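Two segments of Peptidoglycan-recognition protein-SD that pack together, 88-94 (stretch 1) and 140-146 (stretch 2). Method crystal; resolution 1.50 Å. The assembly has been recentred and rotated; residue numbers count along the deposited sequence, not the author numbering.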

ATOM      1  N   ALA A  88      -0.883   4.808  -8.218  1.00 11.39           N
ATOM      2  CA  ALA A  88      -0.146   6.041  -8.473  1.00 11.44           C
ATOM      3  C   ALA A  88       0.865   6.178  -7.355  1.00 13.03           C
ATOM      4  O   ALA A  88       0.637   6.880  -6.360  1.00 15.21           O
ATOM      5  CB  ALA A  88      -1.085   7.247  -8.515  1.00 12.04           C
ATOM      6  N   PHE A  89       1.975   5.472  -7.510  1.00 12.81           N
ATOM      7  CA  PHE A  89       3.062   5.523  -6.534  1.00 12.81           C
ATOM      8  C   PHE A  89       4.438   5.371  -7.179  1.00 13.37           C
ATOM      9  O   PHE A  89       5.434   5.611  -6.513  1.00 14.39           O
ATOM     10  CB  PHE A  89       2.862   4.489  -5.403  1.00 12.51           C
ATOM     11  CG  PHE A  89       2.650   3.091  -5.894  1.00 11.30           C
ATOM     12  CD1 PHE A  89       3.731   2.279  -6.219  1.00 13.30           C
ATOM     13  CD2 PHE A  89       1.362   2.587  -6.038  1.00 11.28           C
ATOM     14  CE1 PHE A  89       3.515   0.975  -6.695  1.00 12.74           C
ATOM     15  CE2 PHE A  89       1.142   1.296  -6.518  1.00 11.91           C
ATOM     16  CZ  PHE A  89       2.218   0.486  -6.838  1.00 13.92           C
ATOM     17  N   ALA A  90       4.505   5.020  -8.468  1.00 12.99           N
ATOM     18  CA  ALA A  90       5.797   4.702  -9.071  1.00 13.64           C
ATOM     19  C   ALA A  90       5.961   5.125 -10.525  1.00 13.75           C
ATOM     20  O   ALA A  90       6.846   4.615 -11.221  1.00 13.66           O
ATOM     21  CB  ALA A  90       6.066   3.195  -8.938  1.00 14.71           C
ATOM     22  N   GLY A  91       5.101   6.027 -10.997  1.00 13.63           N
ATOM     23  CA  GLY A  91       5.216   6.521 -12.385  1.00 14.76           C
ATOM     24  C   GLY A  91       5.276   5.387 -13.400  1.00 14.78           C
ATOM     25  O   GLY A  91       4.393   4.544 -13.445  1.00 14.45           O
ATOM     26  N   PRO A  92       6.341   5.334 -14.222  1.00 15.70           N
ATOM     27  CA  PRO A  92       6.430   4.280 -15.236  1.00 16.31           C
ATOM     28  C   PRO A  92       6.393   2.864 -14.671  1.00 15.92           C
ATOM     29  O   PRO A  92       6.102   1.898 -15.400  1.00 17.23           O
ATOM     30  CB  PRO A  92       7.791   4.544 -15.894  1.00 16.89           C
ATOM     31  CG  PRO A  92       8.549   5.325 -14.920  1.00 19.27           C
ATOM     32  CD  PRO A  92       7.517   6.214 -14.248  1.00 16.06           C
ATOM     33  N   ASN A  93       6.677   2.738 -13.375  1.00 14.65           N
ATOM     34  CA  ASN A  93       6.690   1.434 -12.716  1.00 14.15           C
ATOM     35  C   ASN A  93       5.405   1.095 -11.966  1.00 13.50           C
ATOM     36  O   ASN A  93       5.360   0.143 -11.202  1.00 13.55           O
ATOM     37  CB  ASN A  93       7.912   1.326 -11.801  1.00 14.11           C
ATOM     38  CG  ASN A  93       9.208   1.403 -12.580  1.00 14.93           C
ATOM     39  OD1 ASN A  93       9.334   0.817 -13.658  1.00 15.51           O
ATOM     40  ND2 ASN A  93      10.171   2.149 -12.053  1.00 15.36           N
ATOM     41  N   ASN A  94       4.354   1.877 -12.202  1.00 12.87           N
ATOM     42  CA  ASN A  94       3.059   1.562 -11.617  1.00 13.05           C
ATOM     43  C   ASN A  94       2.515   0.249 -12.163  1.00 12.88           C
ATOM     44  O   ASN A  94       1.771  -0.448 -11.482  1.00 12.51           O
ATOM     45  CB  ASN A  94       2.051   2.674 -11.923  1.00 13.31           C
ATOM     46  CG  ASN A  94       2.221   3.880 -11.033  1.00 12.86           C
ATOM     47  OD1 ASN A  94       2.529   3.745  -9.851  1.00 13.86           O
ATOM     48  ND2 ASN A  94       2.026   5.073 -11.594  1.00 14.41           N
ATOM     49  N   GLY A 140      10.346  -3.187  -2.362  1.00 10.02           N
ATOM     50  CA  GLY A 140      10.111  -1.935  -1.654  1.00 10.07           C
ATOM     51  C   GLY A 140       9.860  -0.822  -2.643  1.00 10.83           C
ATOM     52  O   GLY A 140      10.337  -0.866  -3.780  1.00 10.32           O
ATOM     53  N   HIS A 141       9.146   0.202  -2.191  1.00 10.92           N
ATOM     54  CA  HIS A 141       8.850   1.378  -2.998  1.00 10.72           C
ATOM     55  C   HIS A 141      10.146   1.957  -3.600  1.00 11.38           C
ATOM     56  O   HIS A 141      10.185   2.324  -4.771  1.00 11.61           O
ATOM     57  CB  HIS A 141       8.144   2.365  -2.074  1.00 11.23           C
ATOM     58  CG  HIS A 141       7.412   3.468  -2.770  1.00 10.30           C
ATOM     59  ND1 HIS A 141       6.829   4.499  -2.067  1.00 11.16           N
ATOM     60  CD2 HIS A 141       7.169   3.710  -4.080  1.00 12.66           C
ATOM     61  CE1 HIS A 141       6.255   5.332  -2.918  1.00 13.13           C
ATOM     62  NE2 HIS A 141       6.455   4.881  -4.145  1.00 12.49           N
ATOM     63  N   ARG A 142      11.212   1.983  -2.802  1.00 11.92           N
ATOM     64  CA  ARG A 142      12.494   2.519  -3.258  1.00 12.76           C
ATOM     65  C   ARG A 142      13.104   1.748  -4.432  1.00 12.41           C
ATOM     66  O   ARG A 142      14.016   2.251  -5.102  1.00 13.77           O
ATOM     67  CB  ARG A 142      13.503   2.532  -2.113  1.00 12.44           C
ATOM     68  CG  ARG A 142      13.761   1.177  -1.473  1.00 13.28           C
ATOM     69  CD  ARG A 142      14.878   1.254  -0.449  1.00 14.87           C
ATOM     70  NE  ARG A 142      14.519   2.128   0.658  1.00 14.53           N
ATOM     71  CZ  ARG A 142      15.319   2.371   1.685  1.00 15.61           C
ATOM     72  NH1 ARG A 142      16.512   1.783   1.741  1.00 15.07           N
ATOM     73  NH2 ARG A 142      14.923   3.187   2.652  1.00 15.03           N
ATOM     74  N   GLN A 143      12.648   0.521  -4.662  1.00 12.22           N
ATOM     75  CA  GLN A 143      13.171  -0.257  -5.784  1.00 12.46           C
ATOM     76  C   GLN A 143      12.480   0.105  -7.101  1.00 13.03           C
ATOM     77  O   GLN A 143      12.968  -0.269  -8.172  1.00 13.89           O
ATOM     78  CB  GLN A 143      13.048  -1.752  -5.520  1.00 12.43           C
ATOM     79  CG  GLN A 143      13.775  -2.187  -4.263  1.00 12.27           C
ATOM     80  CD  GLN A 143      13.599  -3.651  -3.998  1.00 12.46           C
ATOM     81  OE1 GLN A 143      12.822  -4.056  -3.110  1.00 13.26           O
ATOM     82  NE2 GLN A 143      14.329  -4.470  -4.754  1.00 12.78           N
ATOM     83  N   VAL A 144      11.369   0.839  -7.014  1.00 13.63           N
ATOM     84  CA  VAL A 144      10.597   1.195  -8.200  1.00 13.70           C
ATOM     85  C   VAL A 144      10.396   2.699  -8.383  1.00 14.35           C
ATOM     86  O   VAL A 144       9.838   3.132  -9.396  1.00 14.67           O
ATOM     87  CB  VAL A 144       9.220   0.502  -8.203  1.00 14.15           C
ATOM     88  CG1 VAL A 144       9.376  -1.013  -8.129  1.00 14.67           C
ATOM     89  CG2 VAL A 144       8.335   1.010  -7.061  1.00 13.44           C
ATOM     90  N   SER A 145      10.832   3.484  -7.404  1.00 14.60           N
ATOM     91  CA  SER A 145      10.641   4.924  -7.406  1.00 15.88           C
ATOM     92  C   SER A 145      11.818   5.525  -6.667  1.00 16.28           C
ATOM     93  O   SER A 145      12.392   4.872  -5.787  1.00 16.65           O
ATOM     94  CB  SER A 145       9.352   5.268  -6.680  1.00 16.42           C
ATOM     95  OG  SER A 145       9.076   6.662  -6.745  1.00 20.94           O
ATOM     96  N   ALA A 146      12.185   6.755  -7.025  1.00 17.23           N
ATOM     97  CA  ALA A 146      13.269   7.440  -6.341  1.00 17.28           C
ATOM     98  C   ALA A 146      12.741   8.021  -5.038  1.00 17.01           C
ATOM     99  O   ALA A 146      12.201   9.127  -4.990  1.00 17.75           O
ATOM    100  CB  ALA A 146      13.866   8.535  -7.241  1.00 17.92           C
TER
HETATM  101  O   HOH W   1       9.463   5.779 -10.991  1.00 22.73           O

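This is a small loop-to-loop contact in which two side-chain-to-backbone hydrogen bonds, one donated by each stretch, flank a compact apolar contact between Ala90 and Val144. It buries 241 Å² in all, and its partners lie at least 51 residues apart in sequence.

The first hydrogen bond runs from His141 NE2 to Phe89 O, at 2.7 Å and with an N-H...acceptor angle of 163°. The carbonyl oxygen sits at the edge of the imidazole, near its plane, where the N-H of an aromatic ring can point straight at an acceptor. His141 leaves its backbone sideways, and its t rotamer brings the end of the ring nearer to stretch 1. Its other nitrogen, ND1, is hydrogen-bonded elsewhere in the structure, so both ring nitrogens are satisfied in a buried position.

The second bond goes the other way across the contact: Asn93 ND2 donates to Val144 O at 2.9 Å and 169°. Asn93 points toward stretch 2 and adopts the m rotamer. The same Val144 carbonyl receives a hydrogen bond from a water, 3.1 Å from Val144 O to the water oxygen, and that water also donates to Ala90 O, 2.9 Å from its oxygen. One solvent molecule thus ties together two backbone carbonyls that cannot bond to each other.

Between these polar links, Ala90 and Val144 both point toward the opposing stretch. Ala90 CB meets Val144 CG2 at 3.7 Å, while Asn93 CB approaches Val144 CB to 3.9 Å, so the amide-bearing side chain also supplies aliphatic packing. Val144 has the largest covered area of any residue here, 73 Å². Ser145 contributes more modestly, with its CB 4.3 Å from Ala90 CA.

Each loop is also braced from within. Asn94 points away from stretch 2 at its CA-to-CB bond and spends its side chain on its own stretch: OD1 accepts from Phe89 N at 3.0 Å and from Ala90 N at 2.7 Å. Backbone bonds from Asn93 N to Ala90 O and from Asn94 N to Gly91 O, both 2.9 Å, close the turn that carries Asn93. Gly91 has a positive phi of 52°, which by itself favours glycine. In stretch 2, His141 O accepts from Val144 N at 2.9 Å, and Gln143 OE1 accepts from Gly140 N at 2.7 Å.

The rule to read here is economical: fold each loop on itself, then join the two through well-aimed bonds to backbone carbonyls around a small apolar centre.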